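Local coordinates for protein beta-galactosidase (Bacillus circulans, PDB 4MAD) that probably hydrolyses terminal non-reducing beta-D-galactose residues from beta-D-galactosides, as a family 35 glycoside hydrolase, at residues P45-D50 with P562-Q567; L52-A57 with N346-I351; T271-L276 with R333-K338. All coordinates share one frame; numbering follows the deposited sequence.

All three contacts lie on the outside of the family 35 barrel, away from the predicted catalytic residues E171 and E247. Segments 45-50 and 52-57 of contacts 1 and 2 both draw on helix 48-58, with contact centres about 15 Å apart, and the contacts touch: I351 of contact 2 packs on Y47 and D50 of contact 1, Y47 OH lying 3.6 Å from I351 CG2. Contact 3, centred about 20 Å from contact 2, is joined to it by a probable hydrogen bond of 3.0 Å from R333 NE to A57 O. Contacts 1 and 3 do not meet, their nearest atoms being about 13 Å apart. Along the chain the loops nest, contact 3 inside contact 2 and contact 2 inside contact 1.

Contact 1: P45-D50 with P562-Q567; sequences PEYWED and PAPFLQ
Y47, next to W48 of helix 48-58, leans onto the short 3-10 turn 563-565. CG stands anti to the carbonyl carbon (chi1 -70°), and from CB and CG the ring reaches out to the turn. CE2 comes within 4.3 Å of P562 CB, and CZ lies 4.0 Å from P564 CD as the ring crosses that proline obliquely. At the tip, OH rests 3.5 Å from A563 CB, while its polar partner is D527 OD1, an acceptor that also takes the backbone N-H of A563. One carboxylate oxygen thus ties the tyrosine to the first residue of the turn. An alanine in place of Y47 would remove the ring and hydroxyl, and would probably cost the contact both its apolar bearing on the prolines and the link through D527. Beside Y47, E46 runs past P564 in the opposite direction; bent at chi2 (86°), it lays OE1 3.7 Å from P564 CB, a contact of van der Waals kind. The pairing is an interdomain surface contact, joining the first helix of the (beta/alpha)8 barrel to the loop between strands 558-561 and 569-577 of the galactose-binding beta domain.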
ATOM      1  N   PRO A  45      14.673  -1.105   5.269  1.00 19.13           N
ATOM      2  CA  PRO A  45      15.198  -0.640   6.548  1.00 19.55           C
ATOM      3  C   PRO A  45      16.592  -0.034   6.501  1.00 18.05           C
ATOM      4  O   PRO A  45      16.902   0.852   7.234  1.00 19.36           O
ATOM      5  CB  PRO A  45      15.183  -1.885   7.423  1.00 20.93           C
ATOM      6  CG  PRO A  45      14.724  -2.930   6.637  1.00 21.02           C
ATOM      7  CD  PRO A  45      14.177  -2.465   5.381  1.00 18.89           C
ATOM      8  N   GLU A  46      17.393  -0.481   5.568  1.00 18.55           N
ATOM      9  CA  GLU A  46      18.757  -0.009   5.426  1.00 21.11           C
ATOM     10  C   GLU A  46      18.773   1.500   5.201  1.00 21.25           C
ATOM     11  O   GLU A  46      19.701   2.148   5.534  1.00 17.50           O
ATOM     12  CB  GLU A  46      19.423  -0.734   4.275  1.00 22.14           C
ATOM     13  CG  GLU A  46      19.694  -2.154   4.606  1.00 25.51           C
ATOM     14  CD  GLU A  46      18.546  -3.099   4.354  1.00 31.83           C
ATOM     15  OE1 GLU A  46      17.568  -2.717   3.767  1.00 21.42           O
ATOM     16  OE2 GLU A  46      18.703  -4.252   4.709  1.00 29.10           O
ATOM     17  N   TYR A  47      17.682   1.981   4.596  1.00 19.72           N
ATOM     18  CA  TYR A  47      17.513   3.369   4.222  1.00 16.73           C
ATOM     19  C   TYR A  47      16.689   4.265   5.176  1.00 17.71           C
ATOM     20  O   TYR A  47      16.591   5.442   4.974  1.00 18.27           O
ATOM     21  CB  TYR A  47      16.984   3.464   2.790  1.00 18.38           C
ATOM     22  CG  TYR A  47      17.928   3.069   1.676  1.00 18.12           C
ATOM     23  CD1 TYR A  47      19.294   3.160   1.822  1.00 18.74           C
ATOM     24  CD2 TYR A  47      17.450   2.681   0.457  1.00 17.63           C
ATOM     25  CE1 TYR A  47      20.122   2.834   0.818  1.00 19.93           C
ATOM     26  CE2 TYR A  47      18.284   2.368  -0.555  1.00 20.87           C
ATOM     27  CZ  TYR A  47      19.626   2.429  -0.375  1.00 19.93           C
ATOM     28  OH  TYR A  47      20.511   2.151  -1.369  1.00 18.43           O
ATOM     29  N   TRP A  48      16.178   3.697   6.251  1.00 17.03           N
ATOM     30  CA  TRP A  48      15.344   4.485   7.116  1.00 15.62           C
ATOM     31  C   TRP A  48      16.115   5.691   7.678  1.00 18.43           C
ATOM     32  O   TRP A  48      15.627   6.775   7.720  1.00 17.26           O
ATOM     33  CB  TRP A  48      14.773   3.628   8.251  1.00 14.14           C
ATOM     34  CG  TRP A  48      13.720   2.679   7.892  1.00 16.26           C
ATOM     35  CD1 TRP A  48      12.929   2.688   6.784  1.00 16.96           C
ATOM     36  CD2 TRP A  48      13.285   1.562   8.659  1.00 16.86           C
ATOM     37  NE1 TRP A  48      12.055   1.674   6.813  1.00 14.61           N
ATOM     38  CE2 TRP A  48      12.246   0.953   7.955  1.00 17.66           C
ATOM     39  CE3 TRP A  48      13.657   1.029   9.886  1.00 18.71           C
ATOM     40  CZ2 TRP A  48      11.595  -0.171   8.426  1.00 18.69           C
ATOM     41  CZ3 TRP A  48      13.026  -0.069  10.338  1.00 16.39           C
ATOM     42  CH2 TRP A  48      12.004  -0.667   9.621  1.00 16.85           C
ATOM     43  N   GLU A  49      17.342   5.485   8.090  1.00 19.33           N
ATOM     44  CA  GLU A  49      18.087   6.602   8.640  1.00 19.85           C
ATOM     45  C   GLU A  49      18.301   7.691   7.614  1.00 17.13           C
ATOM     46  O   GLU A  49      18.201   8.832   7.898  1.00 20.42           O
ATOM     47  CB  GLU A  49      19.418   6.144   9.201  1.00 19.84           C
ATOM     48  CG  GLU A  49      20.208   7.286   9.833  1.00 22.93           C
ATOM     49  CD  GLU A  49      21.251   6.829  10.818  1.00 35.74           C
ATOM     50  OE1 GLU A  49      21.642   5.702  10.843  1.00 37.78           O
ATOM     51  OE2 GLU A  49      21.707   7.638  11.574  1.00 40.33           O
ATOM     52  N   ASP A  50      18.570   7.303   6.400  1.00 20.54           N
ATOM     53  CA  ASP A  50      18.843   8.278   5.380  1.00 21.81           C
ATOM     54  C   ASP A  50      17.635   9.174   5.207  1.00 20.13           C
ATOM     55  O   ASP A  50      17.754  10.357   5.184  1.00 17.10           O
ATOM     56  CB  ASP A  50      19.110   7.587   4.057  1.00 22.49           C
ATOM     57  CG  ASP A  50      19.324   8.569   2.918  1.00 26.76           C
ATOM     58  OD1 ASP A  50      20.379   9.165   2.863  1.00 19.03           O
ATOM     59  OD2 ASP A  50      18.430   8.771   2.103  1.00 19.71           O
ATOM     60  N   PRO A 562      16.084  -1.049  -4.859  1.00 18.79           N
ATOM     61  CA  PRO A 562      16.981  -0.604  -3.819  1.00 19.41           C
ATOM     62  C   PRO A 562      18.278  -1.410  -3.804  1.00 20.99           C
ATOM     63  O   PRO A 562      18.247  -2.579  -3.955  1.00 19.70           O
ATOM     64  CB  PRO A 562      16.193  -0.886  -2.541  1.00 21.34           C
ATOM     65  CG  PRO A 562      14.849  -0.978  -2.945  1.00 21.43           C
ATOM     66  CD  PRO A 562      14.831  -1.521  -4.294  1.00 16.43           C
ATOM     67  N   ALA A 563      19.384  -0.767  -3.496  1.00 19.36           N
ATOM     68  CA  ALA A 563      20.638  -1.472  -3.542  1.00 21.42           C
ATOM     69  C   ALA A 563      20.672  -2.721  -2.657  1.00 20.08           C
ATOM     70  O   ALA A 563      21.292  -3.683  -3.015  1.00 22.84           O
ATOM     71  CB  ALA A 563      21.726  -0.575  -3.178  1.00 19.13           C
ATOM     72  N   PRO A 564      20.013  -2.703  -1.518  1.00 20.81           N
ATOM     73  CA  PRO A 564      20.086  -3.837  -0.589  1.00 22.01           C
ATOM     74  C   PRO A 564      19.546  -5.137  -1.141  1.00 21.92           C
ATOM     75  O   PRO A 564      19.863  -6.160  -0.644  1.00 19.12           O
ATOM     76  CB  PRO A 564      19.263  -3.368   0.564  1.00 22.18           C
ATOM     77  CG  PRO A 564      19.542  -1.919   0.605  1.00 20.36           C
ATOM     78  CD  PRO A 564      19.531  -1.511  -0.823  1.00 20.39           C
ATOM     79  N   PHE A 565      18.674  -5.034  -2.125  1.00 18.18           N
ATOM     80  CA  PHE A 565      18.151  -6.148  -2.844  1.00 19.75           C
ATOM     81  C   PHE A 565      19.236  -6.869  -3.693  1.00 20.43           C
ATOM     82  O   PHE A 565      19.103  -7.994  -4.018  1.00 22.15           O
ATOM     83  CB  PHE A 565      16.991  -5.694  -3.702  1.00 19.16           C
ATOM     84  CG  PHE A 565      15.705  -5.406  -2.936  1.00 20.27           C
ATOM     85  CD1 PHE A 565      15.628  -5.508  -1.580  1.00 18.83           C
ATOM     86  CD2 PHE A 565      14.577  -5.031  -3.608  1.00 16.54           C
ATOM     87  CE1 PHE A 565      14.477  -5.239  -0.938  1.00 21.50           C
ATOM     88  CE2 PHE A 565      13.450  -4.790  -2.971  1.00 18.74           C
ATOM     89  CZ  PHE A 565      13.395  -4.875  -1.633  1.00 22.38           C
ATOM     90  N   LEU A 566      20.230  -6.114  -4.117  1.00 19.44           N
ATOM     91  CA  LEU A 566      21.374  -6.561  -4.893  1.00 19.58           C
ATOM     92  C   LEU A 566      22.587  -7.064  -4.071  1.00 23.26           C
ATOM     93  O   LEU A 566      22.704  -6.794  -2.915  1.00 22.32           O
ATOM     94  CB  LEU A 566      21.854  -5.450  -5.815  1.00 20.26           C
ATOM     95  CG  LEU A 566      20.920  -4.934  -6.914  1.00 21.01           C
ATOM     96  CD1 LEU A 566      21.400  -3.731  -7.645  1.00 19.81           C
ATOM     97  CD2 LEU A 566      20.598  -6.016  -7.830  1.00 24.38           C
ATOM     98  N   GLN A 567      23.432  -7.822  -4.742  1.00 23.28           N
ATOM     99  CA  GLN A 567      24.672  -8.293  -4.185  1.00 25.76           C
ATOM    100  C   GLN A 567      25.763  -8.289  -5.223  1.00 24.80           C
ATOM    101  O   GLN A 567      25.520  -8.326  -6.401  1.00 23.20           O
ATOM    102  CB  GLN A 567      24.530  -9.665  -3.577  1.00 27.97           C
ATOM    103  CG  GLN A 567      24.304 -10.765  -4.549  1.00 32.75           C
ATOM    104  CD  GLN A 567      23.812 -12.011  -3.852  1.00 42.52           C
ATOM    105  OE1 GLN A 567      22.814 -11.976  -3.173  1.00 48.78           O
ATOM    106  NE2 GLN A 567      24.511 -13.082  -3.997  1.00 36.50           N
TER

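Contact 2: L52-A57 with N346-I351; sequences LLKLKA and NLPAPI
K54 and L347 both set CG anti to the carbonyl carbon (chi1 -73° and -70°), and the two side chains cross at about a right angle, with K54 CG 4.1 Å from L347 CD2. Here an outer helix of the (beta/alpha)8 barrel, helix 48-58, is lined by an irregular, proline-rich connection running from helix 327-339 toward strand 357-366 of the eight-stranded antiparallel sheet. The apolar part follows one side of the helix. A57 CB meets L347 CD2 at 4.0 Å, so L347 CD2 bears on both A57 and K54, three residues apart on the helix. On the next step of the connection the ring of P348 sets CG 4.0 Å from L53 CB. L347 is also backed by F329 and Y330 of helix 327-339, so it lies against both helices. Beyond CG the lysine chain is extended and carries its ammonium past P348 to a polar cluster. There NZ forms a salt bridge with D50 OD2 and a hydrogen bond with G323 O, so the charge of this buried residue meets an anionic and a carbonyl acceptor. Two waters also bind NZ and reach the loop backbone: one accepts from K54 NZ and donates to A349 O, and the other, 3.1 Å from K54 NZ, also accepts from I351 N at 3.0 Å.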
ATOM      1  N   LEU A  52      15.069   9.697   7.218  1.00 17.56           N
ATOM      2  CA  LEU A  52      14.781  10.457   8.414  1.00 18.67           C
ATOM      3  C   LEU A  52      15.726  11.646   8.581  1.00 18.13           C
ATOM      4  O   LEU A  52      15.310  12.666   8.929  1.00 17.16           O
ATOM      5  CB  LEU A  52      14.805   9.578   9.657  1.00 18.33           C
ATOM      6  CG  LEU A  52      13.689   8.561   9.644  1.00 18.87           C
ATOM      7  CD1 LEU A  52      13.870   7.442  10.555  1.00 16.68           C
ATOM      8  CD2 LEU A  52      12.397   9.255   9.872  1.00 19.00           C
ATOM      9  N   LEU A  53      16.994  11.459   8.263  1.00 18.30           N
ATOM     10  CA  LEU A  53      17.964  12.515   8.341  1.00 17.73           C
ATOM     11  C   LEU A  53      17.578  13.641   7.406  1.00 18.87           C
ATOM     12  O   LEU A  53      17.739  14.797   7.722  1.00 19.46           O
ATOM     13  CB  LEU A  53      19.324  11.970   7.945  1.00 18.84           C
ATOM     14  CG  LEU A  53      20.059  11.182   8.999  1.00 18.63           C
ATOM     15  CD1 LEU A  53      21.211  10.539   8.476  1.00 22.28           C
ATOM     16  CD2 LEU A  53      20.410  11.996  10.136  1.00 22.83           C
ATOM     17  N   LYS A  54      17.076  13.260   6.247  1.00 18.05           N
ATOM     18  CA  LYS A  54      16.592  14.229   5.269  1.00 15.56           C
ATOM     19  C   LYS A  54      15.386  15.048   5.767  1.00 18.03           C
ATOM     20  O   LYS A  54      15.314  16.224   5.610  1.00 20.10           O
ATOM     21  CB  LYS A  54      16.309  13.581   3.926  1.00 14.16           C
ATOM     22  CG  LYS A  54      17.567  13.209   3.172  1.00 14.56           C
ATOM     23  CD  LYS A  54      17.444  12.161   2.106  1.00 15.85           C
ATOM     24  CE  LYS A  54      18.677  12.057   1.310  1.00 18.92           C
ATOM     25  NZ  LYS A  54      18.776  10.963   0.411  1.00 21.36           N
ATOM     26  N   LEU A  55      14.452  14.401   6.397  1.00 18.07           N
ATOM     27  CA  LEU A  55      13.327  15.121   6.934  1.00 19.56           C
ATOM     28  C   LEU A  55      13.772  16.092   8.036  1.00 17.74           C
ATOM     29  O   LEU A  55      13.382  17.200   8.069  1.00 17.15           O
ATOM     30  CB  LEU A  55      12.279  14.162   7.463  1.00 20.74           C
ATOM     31  CG  LEU A  55      11.721  13.108   6.502  1.00 24.91           C
ATOM     32  CD1 LEU A  55      10.559  12.422   7.153  1.00 25.20           C
ATOM     33  CD2 LEU A  55      11.329  13.696   5.231  1.00 24.53           C
ATOM     34  N   LYS A  56      14.653  15.640   8.895  1.00 19.60           N
ATOM     35  CA  LYS A  56      15.086  16.489   9.963  1.00 20.06           C
ATOM     36  C   LYS A  56      15.747  17.673   9.343  1.00 20.46           C
ATOM     37  O   LYS A  56      15.528  18.734   9.756  1.00 21.23           O
ATOM     38  CB  LYS A  56      16.036  15.762  10.885  1.00 20.45           C
ATOM     39  CG  LYS A  56      16.621  16.612  11.917  1.00 20.91           C
ATOM     40  CD  LYS A  56      15.704  16.902  13.005  1.00 24.65           C
ATOM     41  CE  LYS A  56      16.406  17.198  14.327  1.00 32.66           C
ATOM     42  NZ  LYS A  56      15.557  17.885  15.280  1.00 32.86           N
ATOM     43  N   ALA A  57      16.539  17.469   8.319  1.00 19.64           N
ATOM     44  CA  ALA A  57      17.238  18.529   7.637  1.00 19.73           C
ATOM     45  C   ALA A  57      16.272  19.541   7.030  1.00 22.79           C
ATOM     46  O   ALA A  57      16.566  20.693   6.958  1.00 24.27           O
ATOM     47  CB  ALA A  57      18.111  17.981   6.610  1.00 20.06           C
ATOM     48  N   ASN A 346      22.439  20.474   6.377  1.00 33.37           N
ATOM     49  CA  ASN A 346      23.468  19.482   6.224  1.00 33.48           C
ATOM     50  C   ASN A 346      22.843  18.161   5.796  1.00 33.15           C
ATOM     51  O   ASN A 346      22.160  17.531   6.553  1.00 35.33           O
ATOM     52  CB  ASN A 346      24.172  19.369   7.563  1.00 35.45           C
ATOM     53  CG  ASN A 346      25.203  18.305   7.609  1.00 38.78           C
ATOM     54  OD1 ASN A 346      26.045  18.188   6.757  1.00 40.02           O
ATOM     55  ND2 ASN A 346      25.158  17.544   8.650  1.00 44.96           N
ATOM     56  N   LEU A 347      23.040  17.781   4.556  1.00 30.09           N
ATOM     57  CA  LEU A 347      22.458  16.563   4.079  1.00 27.89           C
ATOM     58  C   LEU A 347      23.467  15.434   4.069  1.00 29.18           C
ATOM     59  O   LEU A 347      24.608  15.647   3.917  1.00 29.57           O
ATOM     60  CB  LEU A 347      21.886  16.751   2.691  1.00 28.55           C
ATOM     61  CG  LEU A 347      20.640  17.603   2.499  1.00 26.61           C
ATOM     62  CD1 LEU A 347      20.467  18.056   1.127  1.00 24.42           C
ATOM     63  CD2 LEU A 347      19.432  16.901   2.971  1.00 27.61           C
ATOM     64  N   PRO A 348      22.975  14.219   4.116  1.00 27.71           N
ATOM     65  CA  PRO A 348      23.806  13.063   3.893  1.00 27.98           C
ATOM     66  C   PRO A 348      24.323  13.069   2.473  1.00 28.39           C
ATOM     67  O   PRO A 348      23.766  13.709   1.654  1.00 25.62           O
ATOM     68  CB  PRO A 348      22.826  11.916   4.035  1.00 28.22           C
ATOM     69  CG  PRO A 348      21.745  12.412   4.746  1.00 28.98           C
ATOM     70  CD  PRO A 348      21.610  13.826   4.461  1.00 26.39           C
ATOM     71  N   ALA A 349      25.381  12.326   2.213  1.00 27.05           N
ATOM     72  CA  ALA A 349      25.873  12.174   0.852  1.00 28.73           C
ATOM     73  C   ALA A 349      24.813  11.482   0.030  1.00 26.25           C
ATOM     74  O   ALA A 349      24.277  10.514   0.477  1.00 25.93           O
ATOM     75  CB  ALA A 349      27.077  11.314   0.846  1.00 26.59           C
ATOM     76  N   PRO A 350      24.588  11.914  -1.181  1.00 26.91           N
ATOM     77  CA  PRO A 350      23.539  11.272  -1.964  1.00 26.22           C
ATOM     78  C   PRO A 350      23.818   9.794  -2.239  1.00 25.70           C
ATOM     79  O   PRO A 350      24.933   9.405  -2.332  1.00 25.99           O
ATOM     80  CB  PRO A 350      23.566  12.038  -3.263  1.00 28.54           C
ATOM     81  CG  PRO A 350      24.057  13.321  -2.936  1.00 29.82           C
ATOM     82  CD  PRO A 350      25.043  13.133  -1.835  1.00 27.35           C
ATOM     83  N   ILE A 351      22.781   8.987  -2.339  1.00 20.30           N
ATOM     84  CA  ILE A 351      22.932   7.567  -2.575  1.00 20.67           C
ATOM     85  C   ILE A 351      23.068   7.330  -4.060  1.00 22.47           C
ATOM     86  O   ILE A 351      22.247   7.695  -4.820  1.00 23.28           O
ATOM     87  CB  ILE A 351      21.764   6.792  -2.005  1.00 21.24           C
ATOM     88  CG1 ILE A 351      21.775   6.916  -0.499  1.00 25.02           C
ATOM     89  CG2 ILE A 351      21.855   5.396  -2.360  1.00 21.95           C
ATOM     90  CD1 ILE A 351      20.541   6.487   0.168  1.00 27.63           C
TER
HETATM   91  O   HOH W   1      21.516  10.535   0.827  1.00 22.13           O
HETATM   92  O   HOH W   2      20.146  10.399  -2.347  1.00 27.66           O

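Contact 3: T271-L276 with R333-K338; sequences TLEEIL and RKVFEK
V335 CG1 is the apolar centre, reached by two leucines from the facing helix. L272 meets V335 tip to tip, its CD2 3.7 Å from V335 CG1, while L276 crosses obliquely and brings CD1 to the same methyl at 3.7 Å. The first torsions are consistent with this convergence: V335 holds CG1 anti to its backbone N (chi1 174°), L272 does the same with CG (chi1 172°), and L276 sets CG anti to its carbonyl carbon. Deeper in, L272 CD2 also touches F336 CE1 at 4.0 Å. L272 and F336 both rest on F284 of strand 281-284, so the two helices share a bed on the barrel wall; F336 also packs edge-to-face with F60. Their segments run nearly parallel, with axes 10.8 Å apart and crossing at -21°, as neighbouring outer helices of a (beta/alpha)8 barrel do. Outward of V335, E273 bends at chi2 and K338 at chi3 to bridge the helices. K338 NZ donates to E273 OE2 over 2.8 Å in a salt bridge, approaching from above the carboxylate plane. The other oxygen, E273 OE1, is engaged by K277 NZ and Y339 OH. With two lysines and a tyrosine hydroxyl gathered round it, the E273 carboxylate is likely to remain ionised, a charged rim beside a buried apolar seam.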
ATOM      1  N   THR A 271      -0.279  27.189  -0.059  1.00 13.74           N
ATOM      2  CA  THR A 271      -1.103  26.562   0.956  1.00 14.37           C
ATOM      3  C   THR A 271      -0.435  26.400   2.311  1.00 14.88           C
ATOM      4  O   THR A 271      -1.056  26.530   3.293  1.00 16.92           O
ATOM      5  CB  THR A 271      -1.778  25.250   0.516  1.00 13.90           C
ATOM      6  OG1 THR A 271      -2.660  25.502  -0.560  1.00 16.94           O
ATOM      7  CG2 THR A 271      -2.542  24.679   1.617  1.00 20.12           C
ATOM      8  N   LEU A 272       0.848  26.114   2.307  1.00 14.78           N
ATOM      9  CA  LEU A 272       1.577  25.950   3.525  1.00 14.86           C
ATOM     10  C   LEU A 272       1.578  27.259   4.302  1.00 16.77           C
ATOM     11  O   LEU A 272       1.382  27.274   5.453  1.00 15.47           O
ATOM     12  CB  LEU A 272       3.008  25.537   3.230  1.00 14.22           C
ATOM     13  CG  LEU A 272       3.982  25.506   4.397  1.00 17.17           C
ATOM     14  CD1 LEU A 272       3.459  24.627   5.401  1.00 15.69           C
ATOM     15  CD2 LEU A 272       5.289  25.068   3.993  1.00 14.75           C
ATOM     16  N   GLU A 273       1.808  28.363   3.614  1.00 18.07           N
ATOM     17  CA  GLU A 273       1.798  29.679   4.238  1.00 19.67           C
ATOM     18  C   GLU A 273       0.433  29.952   4.828  1.00 19.70           C
ATOM     19  O   GLU A 273       0.319  30.467   5.892  1.00 17.57           O
ATOM     20  CB  GLU A 273       2.150  30.777   3.244  1.00 22.57           C
ATOM     21  CG  GLU A 273       3.571  30.827   2.866  1.00 27.75           C
ATOM     22  CD  GLU A 273       4.376  31.691   3.818  1.00 32.94           C
ATOM     23  OE1 GLU A 273       3.826  32.115   4.820  1.00 33.37           O
ATOM     24  OE2 GLU A 273       5.534  31.931   3.553  1.00 33.93           O
ATOM     25  N   GLU A 274      -0.605  29.533   4.123  1.00 18.56           N
ATOM     26  CA  GLU A 274      -1.951  29.745   4.589  1.00 18.70           C
ATOM     27  C   GLU A 274      -2.094  29.038   5.915  1.00 17.77           C
ATOM     28  O   GLU A 274      -2.729  29.507   6.775  1.00 18.52           O
ATOM     29  CB  GLU A 274      -2.973  29.220   3.581  1.00 20.55           C
ATOM     30  CG  GLU A 274      -4.276  29.913   3.570  1.00 28.07           C
ATOM     31  CD  GLU A 274      -5.364  29.217   2.709  1.00 34.40           C
ATOM     32  OE1 GLU A 274      -5.074  28.231   2.023  1.00 33.49           O
ATOM     33  OE2 GLU A 274      -6.499  29.676   2.762  1.00 28.24           O
ATOM     34  N   ILE A 275      -1.545  27.860   6.003  1.00 13.82           N
ATOM     35  CA  ILE A 275      -1.649  27.105   7.213  1.00 15.45           C
ATOM     36  C   ILE A 275      -0.877  27.760   8.336  1.00 15.09           C
ATOM     37  O   ILE A 275      -1.367  27.909   9.397  1.00 17.00           O
ATOM     38  CB  ILE A 275      -1.099  25.689   7.034  1.00 13.29           C
ATOM     39  CG1 ILE A 275      -2.006  24.903   6.103  1.00 15.11           C
ATOM     40  CG2 ILE A 275      -0.919  25.013   8.345  1.00 15.00           C
ATOM     41  CD1 ILE A 275      -1.545  23.536   5.769  1.00 14.64           C
ATOM     42  N   LEU A 276       0.356  28.092   8.057  1.00 14.33           N
ATOM     43  CA  LEU A 276       1.274  28.555   9.077  1.00 14.41           C
ATOM     44  C   LEU A 276       0.861  29.913   9.683  1.00 15.66           C
ATOM     45  O   LEU A 276       1.051  30.150  10.836  1.00 18.13           O
ATOM     46  CB  LEU A 276       2.705  28.540   8.549  1.00 14.56           C
ATOM     47  CG  LEU A 276       3.270  27.210   8.077  1.00 12.89           C
ATOM     48  CD1 LEU A 276       4.639  27.375   7.506  1.00 16.63           C
ATOM     49  CD2 LEU A 276       3.319  26.300   9.248  1.00 16.36           C
ATOM     50  N   ARG A 333      11.632  24.080   2.979  1.00 18.62           N
ATOM     51  CA  ARG A 333      12.592  24.431   3.995  1.00 17.93           C
ATOM     52  C   ARG A 333      12.673  25.944   4.122  1.00 18.95           C
ATOM     53  O   ARG A 333      12.768  26.473   5.186  1.00 20.39           O
ATOM     54  CB  ARG A 333      13.940  23.875   3.683  1.00 20.31           C
ATOM     55  CG  ARG A 333      14.961  24.473   4.543  1.00 23.77           C
ATOM     56  CD  ARG A 333      16.206  23.799   4.505  1.00 33.87           C
ATOM     57  NE  ARG A 333      16.654  23.444   5.826  1.00 41.64           N
ATOM     58  CZ  ARG A 333      17.484  24.156   6.562  1.00 40.53           C
ATOM     59  NH1 ARG A 333      17.985  25.250   6.116  1.00 44.89           N
ATOM     60  NH2 ARG A 333      17.835  23.740   7.726  1.00 37.03           N
ATOM     61  N   LYS A 334      12.611  26.623   3.003  1.00 19.74           N
ATOM     62  CA  LYS A 334      12.674  28.074   2.984  1.00 20.88           C
ATOM     63  C   LYS A 334      11.485  28.710   3.703  1.00 20.92           C
ATOM     64  O   LYS A 334      11.625  29.682   4.371  1.00 20.12           O
ATOM     65  CB  LYS A 334      12.679  28.513   1.554  1.00 23.53           C
ATOM     66  CG  LYS A 334      12.934  29.933   1.356  1.00 29.20           C
ATOM     67  CD  LYS A 334      13.336  30.255  -0.019  1.00 32.33           C
ATOM     68  CE  LYS A 334      13.310  31.722  -0.148  1.00 41.94           C
ATOM     69  NZ  LYS A 334      13.777  32.225  -1.419  1.00 47.25           N
ATOM     70  N   VAL A 335      10.304  28.159   3.502  1.00 17.25           N
ATOM     71  CA  VAL A 335       9.181  28.609   4.244  1.00 18.41           C
ATOM     72  C   VAL A 335       9.333  28.328   5.730  1.00 20.46           C
ATOM     73  O   VAL A 335       9.106  29.159   6.527  1.00 21.04           O
ATOM     74  CB  VAL A 335       7.893  27.994   3.771  1.00 19.76           C
ATOM     75  CG1 VAL A 335       6.810  28.369   4.641  1.00 22.14           C
ATOM     76  CG2 VAL A 335       7.591  28.392   2.377  1.00 19.55           C
ATOM     77  N   PHE A 336       9.804  27.160   6.063  1.00 18.73           N
ATOM     78  CA  PHE A 336       9.940  26.811   7.453  1.00 21.63           C
ATOM     79  C   PHE A 336      10.865  27.810   8.135  1.00 20.81           C
ATOM     80  O   PHE A 336      10.632  28.190   9.224  1.00 23.82           O
ATOM     81  CB  PHE A 336      10.475  25.398   7.640  1.00 20.75           C
ATOM     82  CG  PHE A 336       9.472  24.300   7.435  1.00 21.08           C
ATOM     83  CD1 PHE A 336       8.139  24.531   7.248  1.00 22.74           C
ATOM     84  CD2 PHE A 336       9.888  23.008   7.449  1.00 20.13           C
ATOM     85  CE1 PHE A 336       7.285  23.490   7.092  1.00 21.97           C
ATOM     86  CE2 PHE A 336       9.027  22.015   7.283  1.00 20.60           C
ATOM     87  CZ  PHE A 336       7.743  22.252   7.090  1.00 19.10           C
ATOM     88  N   GLU A 337      11.874  28.266   7.433  1.00 20.57           N
ATOM     89  CA  GLU A 337      12.837  29.183   7.980  1.00 23.78           C
ATOM     90  C   GLU A 337      12.213  30.515   8.404  1.00 22.77           C
ATOM     91  O   GLU A 337      12.685  31.123   9.283  1.00 24.06           O
ATOM     92  CB  GLU A 337      14.016  29.369   7.049  1.00 23.83           C
ATOM     93  CG  GLU A 337      14.889  28.196   6.948  1.00 30.05           C
ATOM     94  CD  GLU A 337      16.202  28.508   6.251  1.00 41.98           C
ATOM     95  OE1 GLU A 337      16.185  28.755   5.057  1.00 45.05           O
ATOM     96  OE2 GLU A 337      17.250  28.541   6.918  1.00 52.16           O
ATOM     97  N   LYS A 338      11.156  30.944   7.764  1.00 21.55           N
ATOM     98  CA  LYS A 338      10.410  32.108   8.206  1.00 21.86           C
ATOM     99  C   LYS A 338       9.756  31.951   9.565  1.00 23.05           C
ATOM    100  O   LYS A 338       9.461  32.902  10.192  1.00 22.30           O
ATOM    101  CB  LYS A 338       9.336  32.498   7.233  1.00 20.72           C
ATOM    102  CG  LYS A 338       9.812  32.904   5.958  1.00 25.76           C
ATOM    103  CD  LYS A 338       8.689  33.111   4.986  1.00 30.75           C
ATOM    104  CE  LYS A 338       7.672  34.090   5.438  1.00 26.24           C
ATOM    105  NZ  LYS A 338       6.641  34.370   4.367  1.00 26.10           N
TER